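PDB 6V8J: Ara h 8 allergen isoform from Arachis hypogaea, which is a Bet v 1-type pathogenesis-related protein that probably binds abscisic acid or similar small hydrophobic ligands. Local coordinates for residues H4-E9 and V115-H120; E29-L34 and K144-Y149; A37-E42 and T57-G62; Y81-S86 and F100-E105. One frame throughout, in Å; residues are numbered along the deposited sequence.

Interaction 1 (H4-E9 and V115-H120); sequences HTFEEE and VSVTFH
Phe6 and Phe119 meet diagonally across neighbouring antiparallel strands, each two residues along from the other's direct partner, their ring planes turned 86° to each other and their centroids 5.8 Å apart. The touch is made by one flank of each ring, Phe6 CD1 lying 3.7 Å from Phe119 CE1. Strand alternation puts both on the same face of the sheet as His4, Val115 and Val117; with CG opposite the carbonyl carbon (chi1 -55° for Phe6, -65° for Phe119), each ring leans to the side of its own backbone N. Val117 fills the place beside them: its CG1 stands between its own N and carbonyl carbon (chi1 60°) and reaches the edge of the Phe6 ring, 4.0 Å from Phe6 CB. A branched residue suits this site, being wide near the backbone yet short enough to fit beside the Phe6 ring.

The other face is polar. Thr5 and Thr118 lie side by side with their hydroxyls joined by a weak hydrogen bond, OG1 to OG1 at 3.4 Å, and extended Glu7 projects outward beside Ser116. The backbones are paired by six hydrogen bonds, among them Val115 N to Glu8 O at 2.9 Å.

Glu8 turns its carboxylate to Lys136 of helix 129-151, and His132 of that helix stacks on Phe6 and also meets the Phe119 ring. Strand 3-12 is outermost in the sheet, with strand 110-121 between it and strand 95-107.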
loop_
_atom_site.group_PDB
_atom_site.type_symbol
_atom_site.label_atom_id
_atom_site.label_comp_id
_atom_site.label_asym_id
_atom_site.label_seq_id
_atom_site.Cartn_x
_atom_site.Cartn_y
_atom_site.Cartn_z
ATOM N N HIS A 4 -8.327 9.519 -11.359
ATOM C CA HIS A 4 -7.842 10.713 -10.616
ATOM C C HIS A 4 -6.460 10.410 -10.040
ATOM O O HIS A 4 -6.351 9.477 -9.286
ATOM C CB HIS A 4 -8.856 11.146 -9.557
ATOM C CG HIS A 4 -10.268 11.184 -10.030
ATOM N ND1 HIS A 4 -10.898 12.345 -10.361
ATOM C CD2 HIS A 4 -11.153 10.194 -10.255
ATOM C CE1 HIS A 4 -12.117 12.080 -10.761
ATOM N NE2 HIS A 4 -12.302 10.769 -10.699
ATOM N N THR A 5 -5.458 11.188 -10.421
ATOM C CA THR A 5 -4.039 10.813 -10.223
ATOM C C THR A 5 -3.342 11.813 -9.279
ATOM O O THR A 5 -3.580 12.995 -9.407
ATOM C CB THR A 5 -3.338 10.693 -11.581
ATOM O OG1 THR A 5 -3.739 9.477 -12.209
ATOM C CG2 THR A 5 -1.837 10.664 -11.471
ATOM N N PHE A 6 -2.512 11.332 -8.363
ATOM C CA PHE A 6 -1.667 12.239 -7.546
ATOM C C PHE A 6 -0.251 11.675 -7.493
ATOM O O PHE A 6 -0.099 10.486 -7.723
ATOM C CB PHE A 6 -2.207 12.382 -6.123
ATOM C CG PHE A 6 -3.642 12.826 -6.041
ATOM C CD1 PHE A 6 -4.669 11.906 -6.101
ATOM C CD2 PHE A 6 -3.962 14.166 -5.910
ATOM C CE1 PHE A 6 -5.986 12.318 -6.034
ATOM C CE2 PHE A 6 -5.285 14.572 -5.846
ATOM C CZ PHE A 6 -6.292 13.643 -5.911
ATOM N N GLU A 7 0.727 12.530 -7.228
ATOM C CA GLU A 7 2.110 12.086 -6.963
ATOM C C GLU A 7 2.587 12.678 -5.635
ATOM O O GLU A 7 2.245 13.815 -5.344
ATOM C CB GLU A 7 3.081 12.619 -8.010
ATOM C CG GLU A 7 2.899 12.074 -9.395
ATOM C CD GLU A 7 3.870 12.729 -10.359
ATOM O OE1 GLU A 7 4.519 13.707 -9.978
ATOM O OE2 GLU A 7 3.979 12.239 -11.482
ATOM N N GLU A 8 3.386 11.909 -4.908
ATOM C CA GLU A 8 4.072 12.350 -3.673
ATOM C C GLU A 8 5.527 11.897 -3.730
ATOM O O GLU A 8 5.763 10.744 -4.066
ATOM C CB GLU A 8 3.401 11.721 -2.452
ATOM C CG GLU A 8 1.968 12.152 -2.292
ATOM C CD GLU A 8 1.821 13.626 -2.004
ATOM O OE1 GLU A 8 0.839 14.005 -1.381
ATOM O OE2 GLU A 8 2.699 14.377 -2.403
ATOM N N GLU A 9 6.433 12.782 -3.336
ATOM C CA GLU A 9 7.855 12.454 -3.127
ATOM C C GLU A 9 8.163 12.704 -1.644
ATOM O O GLU A 9 7.699 13.729 -1.130
ATOM C CB GLU A 9 8.714 13.345 -4.020
ATOM C CG GLU A 9 8.285 13.393 -5.472
ATOM C CD GLU A 9 9.234 14.064 -6.459
ATOM O OE1 GLU A 9 10.398 13.751 -6.448
ATOM O OE2 GLU A 9 8.791 14.879 -7.264
ATOM N N VAL A 115 5.910 7.960 -4.920
ATOM C CA VAL A 115 4.607 7.259 -5.018
ATOM C C VAL A 115 3.752 7.955 -6.071
ATOM O O VAL A 115 3.634 9.181 -6.042
ATOM C CB VAL A 115 3.902 7.145 -3.660
ATOM C CG1 VAL A 115 2.474 6.679 -3.820
ATOM C CG2 VAL A 115 4.654 6.205 -2.746
ATOM N N SER A 116 3.173 7.147 -6.955
ATOM C CA SER A 116 2.093 7.617 -7.843
ATOM C C SER A 116 0.825 6.834 -7.515
ATOM O O SER A 116 0.891 5.622 -7.460
ATOM C CB SER A 116 2.497 7.458 -9.264
ATOM O OG SER A 116 1.576 8.120 -10.090
ATOM N N VAL A 117 -0.283 7.520 -7.290
ATOM C CA VAL A 117 -1.532 6.779 -6.963
ATOM C C VAL A 117 -2.614 7.160 -7.974
ATOM O O VAL A 117 -2.662 8.304 -8.395
ATOM C CB VAL A 117 -1.970 6.994 -5.507
ATOM C CG1 VAL A 117 -2.240 8.447 -5.223
ATOM C CG2 VAL A 117 -3.147 6.116 -5.104
ATOM N N THR A 118 -3.436 6.181 -8.331
ATOM C CA THR A 118 -4.549 6.352 -9.283
ATOM C C THR A 118 -5.838 5.817 -8.649
ATOM O O THR A 118 -5.942 4.617 -8.399
ATOM C CB THR A 118 -4.225 5.681 -10.621
ATOM O OG1 THR A 118 -3.052 6.256 -11.191
ATOM C CG2 THR A 118 -5.372 5.760 -11.595
ATOM N N PHE A 119 -6.780 6.723 -8.423
ATOM C CA PHE A 119 -8.114 6.395 -7.884
ATOM C C PHE A 119 -9.061 6.172 -9.074
ATOM O O PHE A 119 -9.204 7.060 -9.896
ATOM C CB PHE A 119 -8.603 7.542 -6.995
ATOM C CG PHE A 119 -7.800 7.793 -5.739
ATOM C CD1 PHE A 119 -6.624 8.515 -5.768
ATOM C CD2 PHE A 119 -8.239 7.308 -4.518
ATOM C CE1 PHE A 119 -5.900 8.725 -4.610
ATOM C CE2 PHE A 119 -7.518 7.522 -3.359
ATOM C CZ PHE A 119 -6.345 8.227 -3.410
ATOM N N HIS A 120 -9.685 5.003 -9.130
ATOM C CA HIS A 120 -10.635 4.663 -10.219
ATOM C C HIS A 120 -12.043 4.722 -9.647
ATOM O O HIS A 120 -12.341 3.946 -8.754
ATOM C CB HIS A 120 -10.385 3.247 -10.746
ATOM C CG HIS A 120 -9.088 3.103 -11.449
ATOM N ND1 HIS A 120 -8.983 3.074 -12.807
ATOM C CD2 HIS A 120 -7.836 3.020 -10.982
ATOM C CE1 HIS A 120 -7.728 2.961 -13.145
ATOM N NE2 HIS A 120 -7.009 2.934 -12.055
#

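Interaction 2 (E29-L34 and K144-Y149); sequences ELTPKL and KAIEGY. With NA (sodium ion), chain E.
The Tyr149 ring receives Leu30 CD2 over one face, the methyl standing 3.9 Å from the ring centroid and only 23° off the ring normal, a CH-pi contact displaced toward the CE1 side. Leu34 approaches the same ring obliquely, and its CD2 comes within 3.4 Å of Tyr149 CD2. With CG opposite its backbone N (chi1 171°), the tyrosine carries its ring toward helix 27-34. Both leucine side chains cross it at about a right angle. A tyrosine suits this partly exposed place because its broad carbon surface can take two leucine ends while the hydroxyl lies at the far end of the ring.

Helices 27-34 and 129-151 pack here with their short segments at 96° and their axes 10.1 Å apart, part of the Bet v 1 fold, in which the long C-terminal helix lies across the curved sheet and the pair of short helices. Ile146 divides its branches: CG2 meets Leu30 CD1 at 3.9 Å, while the CG1-CD1 arm meets Leu34, whose CD1 rests 4.0 Å from Ile146 CG1, and Thr31, whose OG1 lies 3.6 Å from Ile146 CD1. That hydroxyl is hydrogen-bonded to Gly27 O, one turn back in its own helix. Ile146 also touches Ala22 and Thr23 of helix 16-25. Away from the other helix, Pro32 O binds a sodium ion at 2.2 Å together with the carbonyl oxygens of Ile35 and Ile38.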
loop_
_atom_site.group_PDB
_atom_site.type_symbol
_atom_site.label_atom_id
_atom_site.label_comp_id
_atom_site.label_asym_id
_atom_site.label_seq_id
_atom_site.Cartn_x
_atom_site.Cartn_y
_atom_site.Cartn_z
ATOM N N GLU A 29 4.211 -10.059 6.517
ATOM C CA GLU A 29 4.565 -10.487 7.905
ATOM C C GLU A 29 4.419 -9.292 8.856
ATOM O O GLU A 29 3.780 -9.443 9.902
ATOM C CB GLU A 29 5.966 -11.130 7.909
ATOM C CG GLU A 29 6.490 -11.555 9.290
ATOM C CD GLU A 29 8.000 -11.436 9.544
ATOM O OE1 GLU A 29 8.803 -11.358 8.565
ATOM O OE2 GLU A 29 8.384 -11.462 10.738
ATOM N N LEU A 30 4.978 -8.130 8.521
ATOM C CA LEU A 30 5.102 -7.006 9.488
ATOM C C LEU A 30 3.743 -6.334 9.697
ATOM O O LEU A 30 3.466 -5.965 10.860
ATOM C CB LEU A 30 6.118 -5.987 8.965
ATOM C CG LEU A 30 7.586 -6.342 9.167
ATOM C CD1 LEU A 30 8.450 -5.226 8.616
ATOM C CD2 LEU A 30 7.950 -6.544 10.642
ATOM N N THR A 31 2.924 -6.175 8.643
ATOM C CA THR A 31 1.753 -5.253 8.684
ATOM C C THR A 31 0.751 -5.703 9.747
ATOM O O THR A 31 0.330 -4.881 10.557
ATOM C CB THR A 31 1.112 -5.055 7.309
ATOM O OG1 THR A 31 2.098 -4.484 6.456
ATOM C CG2 THR A 31 -0.077 -4.120 7.337
ATOM N N PRO A 32 0.337 -6.993 9.801
ATOM C CA PRO A 32 -0.604 -7.444 10.823
ATOM C C PRO A 32 -0.023 -7.344 12.244
ATOM O O PRO A 32 -0.784 -7.206 13.209
ATOM C CB PRO A 32 -0.857 -8.919 10.498
ATOM C CG PRO A 32 -0.351 -9.115 9.081
ATOM C CD PRO A 32 0.741 -8.089 8.899
ATOM N N LYS A 33 1.294 -7.447 12.345
ATOM C CA LYS A 33 2.027 -7.382 13.636
ATOM C C LYS A 33 2.022 -5.934 14.136
ATOM O O LYS A 33 1.853 -5.759 15.324
ATOM C CB LYS A 33 3.432 -7.988 13.504
ATOM C CG LYS A 33 3.447 -9.492 13.253
ATOM C CD LYS A 33 4.583 -10.287 13.867
ATOM C CE LYS A 33 4.263 -11.771 13.914
ATOM N NZ LYS A 33 5.233 -12.510 14.764
ATOM N N LEU A 34 2.143 -4.939 13.249
ATOM C CA LEU A 34 2.374 -3.528 13.639
ATOM C C LEU A 34 1.074 -2.727 13.665
ATOM O O LEU A 34 1.006 -1.792 14.454
ATOM C CB LEU A 34 3.349 -2.884 12.652
ATOM C CG LEU A 34 4.772 -3.405 12.665
ATOM C CD1 LEU A 34 5.521 -2.694 11.572
ATOM C CD2 LEU A 34 5.412 -3.152 14.041
ATOM N N LYS A 144 4.887 4.166 6.952
ATOM C CA LYS A 144 5.619 4.844 8.062
ATOM C C LYS A 144 5.712 3.947 9.303
ATOM O O LYS A 144 6.756 3.933 9.950
ATOM C CB LYS A 144 5.019 6.230 8.288
ATOM C CG LYS A 144 5.294 7.186 7.141
ATOM C CD LYS A 144 4.397 8.373 7.099
ATOM C CE LYS A 144 5.012 9.506 6.313
ATOM N NZ LYS A 144 6.117 10.148 7.053
ATOM N N ALA A 145 4.655 3.198 9.591
ATOM C CA ALA A 145 4.698 2.278 10.739
ATOM C C ALA A 145 5.809 1.256 10.506
ATOM O O ALA A 145 6.596 1.023 11.406
ATOM C CB ALA A 145 3.354 1.603 10.890
ATOM N N ILE A 146 5.880 0.702 9.298
ATOM C CA ILE A 146 6.960 -0.251 8.937
ATOM C C ILE A 146 8.298 0.491 8.965
ATOM O O ILE A 146 9.239 -0.076 9.464
ATOM C CB ILE A 146 6.676 -0.912 7.574
ATOM C CG1 ILE A 146 5.412 -1.771 7.644
ATOM C CG2 ILE A 146 7.880 -1.689 7.078
ATOM C CD1 ILE A 146 4.907 -2.242 6.313
ATOM N N GLU A 147 8.335 1.713 8.447
ATOM C CA GLU A 147 9.597 2.494 8.374
ATOM C C GLU A 147 10.118 2.746 9.790
ATOM O O GLU A 147 11.277 2.515 10.025
ATOM C CB GLU A 147 9.331 3.844 7.710
ATOM C CG GLU A 147 10.585 4.607 7.356
ATOM C CD GLU A 147 10.348 6.002 6.814
ATOM O OE1 GLU A 147 9.207 6.333 6.592
ATOM O OE2 GLU A 147 11.316 6.737 6.631
ATOM N N GLY A 148 9.221 3.141 10.691
ATOM C CA GLY A 148 9.544 3.321 12.120
ATOM C C GLY A 148 9.994 2.030 12.764
ATOM O O GLY A 148 10.976 2.044 13.486
ATOM N N TYR A 149 9.357 0.919 12.416
ATOM C CA TYR A 149 9.755 -0.389 12.983
ATOM C C TYR A 149 11.207 -0.696 12.617
ATOM O O TYR A 149 11.926 -1.169 13.455
ATOM C CB TYR A 149 8.832 -1.486 12.454
ATOM C CG TYR A 149 9.277 -2.876 12.809
ATOM C CD1 TYR A 149 10.182 -3.566 12.028
ATOM C CD2 TYR A 149 8.799 -3.497 13.941
ATOM C CE1 TYR A 149 10.590 -4.848 12.350
ATOM C CE2 TYR A 149 9.192 -4.779 14.275
ATOM C CZ TYR A 149 10.086 -5.458 13.481
ATOM O OH TYR A 149 10.462 -6.713 13.835
HETATM NA NA NA E . -2.853 -6.564 13.631
#

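Interaction 3 (A37-E42 and T57-G62); sequences AIQSIE and TAVEDG. With NA (sodium ion), chain E.
A classic beta bulge interrupts the pairing of strands 38-45 and 53-60, where Gln39 and Ser40 together face Thr57. The carbonyl oxygen of Thr57 takes both amides: Ser40 N at 3.3 Å, and Gln39 N in a weak, strongly bent bond with an angle of 124° at the hydrogen. Thr57 N returns a bond of 2.9 Å to Ser40 O. With its extra residue in a helical backbone conformation, the bulge shifts the register by one, and beyond it Ala37 O accepts the amide of Val59.

The two strands form a hairpin at the edge of the Bet v 1 sheet, and the end nearest helix 27-34 carries a sodium ion held by Ile38 O at 2.6 Å and by the carbonyls of Pro32 and Ile35. The Gln39 chain, extended beyond CG, lies across the neighbouring strand, with its OE1 near Thr57 CG2 and its NE2 3.5 Å from Val59 CG1; its long amide arm can cover two side chains at once. Short hydroxyl side chains at Ser40 and Thr57 keep both oxygens close enough to share one water, which accepts from Ser40 OG at 2.7 Å and from Thr57 OG1 at 2.8 Å. Ile38 and Ile41 turn instead to Thr31 of helix 27-34.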
loop_
_atom_site.group_PDB
_atom_site.type_symbol
_atom_site.label_atom_id
_atom_site.label_comp_id
_atom_site.label_asym_id
_atom_site.label_seq_id
_atom_site.Cartn_x
_atom_site.Cartn_y
_atom_site.Cartn_z
ATOM N N ALA A 37 -5.481 -2.848 13.634
ATOM C CA ALA A 37 -6.730 -3.016 12.838
ATOM C C ALA A 37 -6.585 -4.093 11.767
ATOM O O ALA A 37 -7.632 -4.658 11.344
ATOM C CB ALA A 37 -7.106 -1.697 12.203
ATOM N N ILE A 38 -5.364 -4.385 11.336
ATOM C CA ILE A 38 -5.156 -5.325 10.202
ATOM C C ILE A 38 -4.885 -6.736 10.743
ATOM O O ILE A 38 -3.822 -6.951 11.238
ATOM C CB ILE A 38 -4.016 -4.774 9.332
ATOM C CG1 ILE A 38 -4.531 -3.723 8.350
ATOM C CG2 ILE A 38 -3.258 -5.890 8.654
ATOM C CD1 ILE A 38 -3.450 -2.898 7.738
ATOM N N GLN A 39 -5.875 -7.624 10.688
ATOM C CA GLN A 39 -5.804 -8.985 11.283
ATOM C C GLN A 39 -4.796 -9.895 10.580
ATOM O O GLN A 39 -4.096 -10.618 11.262
ATOM C CB GLN A 39 -7.163 -9.668 11.175
ATOM C CG GLN A 39 -7.994 -9.617 12.436
ATOM C CD GLN A 39 -9.262 -10.391 12.202
ATOM O OE1 GLN A 39 -9.259 -11.387 11.510
ATOM N NE2 GLN A 39 -10.349 -9.915 12.776
ATOM N N SER A 40 -4.785 -9.881 9.251
ATOM C CA SER A 40 -4.116 -10.938 8.451
ATOM C C SER A 40 -3.989 -10.479 7.000
ATOM O O SER A 40 -4.746 -9.643 6.590
ATOM C CB SER A 40 -4.813 -12.266 8.537
ATOM O OG SER A 40 -6.095 -12.216 7.967
ATOM N N ILE A 41 -2.973 -10.985 6.325
ATOM C CA ILE A 41 -2.713 -10.811 4.868
ATOM C C ILE A 41 -2.356 -12.210 4.384
ATOM O O ILE A 41 -1.377 -12.767 4.915
ATOM C CB ILE A 41 -1.597 -9.776 4.589
ATOM C CG1 ILE A 41 -1.909 -8.435 5.263
ATOM C CG2 ILE A 41 -1.371 -9.662 3.070
ATOM C CD1 ILE A 41 -0.893 -7.370 5.030
ATOM N N GLU A 42 -3.175 -12.779 3.498
ATOM C CA GLU A 42 -2.987 -14.144 2.979
ATOM C C GLU A 42 -2.989 -14.081 1.456
ATOM O O GLU A 42 -3.776 -13.289 0.891
ATOM C CB GLU A 42 -4.132 -15.047 3.436
ATOM C CG GLU A 42 -4.417 -15.075 4.922
ATOM C CD GLU A 42 -5.866 -15.450 5.155
ATOM O OE1 GLU A 42 -6.751 -14.687 4.701
ATOM O OE2 GLU A 42 -6.103 -16.525 5.705
ATOM N N THR A 57 -7.385 -8.837 5.796
ATOM C CA THR A 57 -8.501 -8.786 6.762
ATOM C C THR A 57 -8.196 -7.706 7.801
ATOM O O THR A 57 -7.098 -7.715 8.357
ATOM C CB THR A 57 -8.762 -10.147 7.401
ATOM O OG1 THR A 57 -8.780 -11.127 6.370
ATOM C CG2 THR A 57 -10.060 -10.184 8.175
ATOM N N ALA A 58 -9.155 -6.804 7.987
ATOM C CA ALA A 58 -9.094 -5.677 8.932
ATOM C C ALA A 58 -10.321 -5.763 9.844
ATOM O O ALA A 58 -11.410 -6.102 9.366
ATOM C CB ALA A 58 -9.073 -4.401 8.154
ATOM N N VAL A 59 -10.131 -5.481 11.128
ATOM C CA VAL A 59 -11.278 -5.352 12.066
ATOM C C VAL A 59 -11.189 -3.996 12.764
ATOM O O VAL A 59 -10.094 -3.644 13.209
ATOM C CB VAL A 59 -11.280 -6.520 13.061
ATOM C CG1 VAL A 59 -9.974 -6.591 13.832
ATOM C CG2 VAL A 59 -12.473 -6.447 13.993
ATOM N N GLU A 60 -12.296 -3.255 12.800
ATOM C CA GLU A 60 -12.424 -2.072 13.688
ATOM C C GLU A 60 -13.846 -1.988 14.245
ATOM O O GLU A 60 -14.798 -2.151 13.475
ATOM C CB GLU A 60 -12.058 -0.807 12.924
ATOM C CG GLU A 60 -12.743 -0.711 11.586
ATOM C CD GLU A 60 -12.124 0.369 10.720
ATOM O OE1 GLU A 60 -11.269 1.103 11.243
ATOM O OE2 GLU A 60 -12.491 0.462 9.535
ATOM N N ASP A 61 -13.969 -1.763 15.559
ATOM C CA ASP A 61 -15.255 -1.459 16.246
ATOM C C ASP A 61 -16.291 -2.559 15.972
ATOM O O ASP A 61 -17.466 -2.221 15.799
ATOM C CB ASP A 61 -15.781 -0.070 15.886
ATOM N N GLY A 62 -15.854 -3.817 15.952
ATOM C CA GLY A 62 -16.703 -4.985 15.681
ATOM C C GLY A 62 -16.865 -5.269 14.204
ATOM O O GLY A 62 -17.507 -6.266 13.898
HETATM NA NA NA E . -2.853 -6.564 13.631
HETATM O O HOH W 1 -6.449 -12.342 5.319
#

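Interaction 4 (Y81-S86 and F100-E105); sequences YDYTIS and FKTKLE
Tyr83 and Phe100 make the tight part of this hairpin contact. Their rings are nearly parallel, at 10°, but slid so far apart that they barely overlap. Instead Phe100 CB lies over one face of the tyrosine ring, 3.8 Å from its centroid, and Tyr83 OH stands over the rim of the phenylalanine ring, 3.5 Å from Phe100 CG. Tyr83 holds CG between its own N and carbonyl carbon (chi1 63°), which swings the ring across to the partner strand. Ile85 CG1 closes in 3.9 Å from Phe100 CE2. Aromatic residues suit both places: the tyrosine offers a face to the Phe100 CB methylene, and Phe100 offers its face to the hydroxyl.

The opposite face is polar and more open, with Lys101 exposed and Asp82 partly so. Its one close approach is that of Asp82 OD1, 3.1 Å from Lys101 CA, which also accepts a weak bond from Thr102 N. The lysine points its amine away, with NZ 5.6 Å from Asp82 OD2, so the opposite charges do not touch.

Strand 80-87 has strand 63-75 on its other side, where His69 bonds Tyr81 OH and lies against Tyr83. Strand 95-107 is flanked by strand 110-121, and Phe100 reaches Val135 and Ser139 of helix 129-151.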
loop_
_atom_site.group_PDB
_atom_site.type_symbol
_atom_site.label_atom_id
_atom_site.label_comp_id
_atom_site.label_asym_id
_atom_site.label_seq_id
_atom_site.Cartn_x
_atom_site.Cartn_y
_atom_site.Cartn_z
ATOM N N TYR A 81 7.599 -1.446 -6.671
ATOM C CA TYR A 81 6.384 -2.230 -6.315
ATOM C C TYR A 81 5.107 -1.461 -6.690
ATOM O O TYR A 81 4.820 -0.404 -6.082
ATOM C CB TYR A 81 6.417 -2.578 -4.834
ATOM C CG TYR A 81 5.314 -3.499 -4.391
ATOM C CD1 TYR A 81 5.255 -4.807 -4.856
ATOM C CD2 TYR A 81 4.373 -3.101 -3.462
ATOM C CE1 TYR A 81 4.256 -5.677 -4.450
ATOM C CE2 TYR A 81 3.355 -3.963 -3.054
ATOM C CZ TYR A 81 3.328 -5.264 -3.506
ATOM O OH TYR A 81 2.332 -6.126 -3.121
ATOM N N ASP A 82 4.359 -1.999 -7.662
ATOM C CA ASP A 82 3.060 -1.461 -8.128
ATOM C C ASP A 82 1.982 -2.451 -7.714
ATOM O O ASP A 82 2.144 -3.658 -7.993
ATOM C CB ASP A 82 3.041 -1.273 -9.632
ATOM C CG ASP A 82 4.091 -0.329 -10.180
ATOM O OD1 ASP A 82 4.765 0.391 -9.363
ATOM O OD2 ASP A 82 4.247 -0.377 -11.425
ATOM N N TYR A 83 0.912 -1.978 -7.099
ATOM C CA TYR A 83 -0.188 -2.860 -6.635
ATOM C C TYR A 83 -1.505 -2.097 -6.698
ATOM O O TYR A 83 -1.502 -0.829 -6.771
ATOM C CB TYR A 83 0.100 -3.347 -5.206
ATOM C CG TYR A 83 0.171 -2.256 -4.167
ATOM C CD1 TYR A 83 1.281 -1.433 -4.044
ATOM C CD2 TYR A 83 -0.895 -2.034 -3.322
ATOM C CE1 TYR A 83 1.349 -0.445 -3.075
ATOM C CE2 TYR A 83 -0.841 -1.068 -2.332
ATOM C CZ TYR A 83 0.268 -0.257 -2.228
ATOM O OH TYR A 83 0.208 0.720 -1.302
ATOM N N THR A 84 -2.594 -2.867 -6.732
ATOM C CA THR A 84 -3.974 -2.353 -6.812
ATOM C C THR A 84 -4.782 -2.901 -5.630
ATOM O O THR A 84 -4.726 -4.118 -5.410
ATOM C CB THR A 84 -4.572 -2.653 -8.192
ATOM O OG1 THR A 84 -3.769 -1.928 -9.131
ATOM C CG2 THR A 84 -6.029 -2.270 -8.285
ATOM N N ILE A 85 -5.521 -2.015 -4.959
ATOM C CA ILE A 85 -6.423 -2.272 -3.795
ATOM C C ILE A 85 -7.863 -2.171 -4.314
ATOM O O ILE A 85 -8.142 -1.221 -5.097
ATOM C CB ILE A 85 -6.179 -1.228 -2.683
ATOM C CG1 ILE A 85 -4.728 -1.181 -2.193
ATOM C CG2 ILE A 85 -7.162 -1.422 -1.549
ATOM C CD1 ILE A 85 -4.216 -2.495 -1.631
ATOM N N SER A 86 -8.675 -3.151 -3.946
ATOM C CA SER A 86 -10.124 -3.169 -4.247
ATOM C C SER A 86 -10.847 -4.045 -3.219
ATOM O O SER A 86 -10.177 -4.679 -2.419
ATOM C CB SER A 86 -10.353 -3.674 -5.640
ATOM O OG SER A 86 -9.682 -4.900 -5.840
ATOM N N PHE A 100 -1.463 1.941 -7.012
ATOM C CA PHE A 100 -0.211 2.520 -6.500
ATOM C C PHE A 100 0.953 2.106 -7.390
ATOM O O PHE A 100 1.065 0.872 -7.755
ATOM C CB PHE A 100 0.024 2.025 -5.076
ATOM C CG PHE A 100 -0.971 2.510 -4.055
ATOM C CD1 PHE A 100 -0.744 3.693 -3.390
ATOM C CD2 PHE A 100 -2.159 1.822 -3.821
ATOM C CE1 PHE A 100 -1.661 4.172 -2.466
ATOM C CE2 PHE A 100 -3.075 2.306 -2.908
ATOM C CZ PHE A 100 -2.799 3.461 -2.208
ATOM N N LYS A 101 1.792 3.090 -7.737
ATOM C CA LYS A 101 3.139 2.837 -8.312
ATOM C C LYS A 101 4.164 3.454 -7.347
ATOM O O LYS A 101 4.090 4.681 -7.064
ATOM C CB LYS A 101 3.252 3.365 -9.743
ATOM C CG LYS A 101 2.202 2.821 -10.699
ATOM C CD LYS A 101 1.917 3.672 -11.924
ATOM C CE LYS A 101 2.895 3.372 -13.022
ATOM N NZ LYS A 101 3.043 4.527 -13.937
ATOM N N THR A 102 5.050 2.595 -6.845
ATOM C CA THR A 102 6.009 2.962 -5.775
ATOM C C THR A 102 7.418 2.664 -6.285
ATOM O O THR A 102 7.608 1.624 -6.919
ATOM C CB THR A 102 5.661 2.289 -4.437
ATOM O OG1 THR A 102 5.978 0.903 -4.457
ATOM C CG2 THR A 102 4.226 2.510 -4.021
ATOM N N LYS A 103 8.344 3.574 -6.014
ATOM C CA LYS A 103 9.762 3.342 -6.351
ATOM C C LYS A 103 10.657 4.065 -5.330
ATOM O O LYS A 103 10.378 5.217 -5.002
ATOM C CB LYS A 103 9.995 3.824 -7.783
ATOM C CG LYS A 103 11.384 3.576 -8.336
ATOM C CD LYS A 103 11.590 4.176 -9.699
ATOM C CE LYS A 103 12.846 3.665 -10.368
ATOM N NZ LYS A 103 14.036 3.968 -9.551
ATOM N N LEU A 104 11.736 3.423 -4.912
ATOM C CA LEU A 104 12.675 4.019 -3.935
ATOM C C LEU A 104 14.002 4.251 -4.657
ATOM O O LEU A 104 14.342 3.435 -5.513
ATOM C CB LEU A 104 12.880 3.013 -2.799
ATOM C CG LEU A 104 11.622 2.471 -2.131
ATOM C CD1 LEU A 104 11.986 1.604 -0.957
ATOM C CD2 LEU A 104 10.710 3.583 -1.690
ATOM N N GLU A 105 14.743 5.291 -4.290
ATOM C CA GLU A 105 16.159 5.363 -4.738
ATOM C C GLU A 105 17.071 5.931 -3.644
ATOM O O GLU A 105 16.567 6.564 -2.723
ATOM C CB GLU A 105 16.289 6.110 -6.063
ATOM C CG GLU A 105 15.936 7.579 -6.005
ATOM C CD GLU A 105 16.294 8.360 -7.264
ATOM O OE1 GLU A 105 15.740 8.050 -8.317
ATOM O OE2 GLU A 105 17.126 9.280 -7.179
HETATM O O HOH W 2 6.789 1.882 -9.764
#

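Interactions 1, 3 and 4 are all strand pairings within one antiparallel sheet, whereas interaction 2 joins two helices. Interaction 1 is a surface contact; 2, 3 and 4 are partly buried, with 4 nearest the middle of the chain. Interactions 1 and 3 involve the two outermost strands, on opposite sides of its centre. Interactions 1 and 4 abut, since strands 110-121 and 95-107 are neighbours: Val117 packs on Phe100, and Ser116 N probably bonds Lys101 O. Interactions 2 and 3 share the sodium site and meet through Thr31 with Ile38 and Ile41. Aromatic rings meet on one face in 1 and 4, aliphatic side chains surround one tyrosine in 2, and in 3 a bulge and a bridging water take the place of ring contacts.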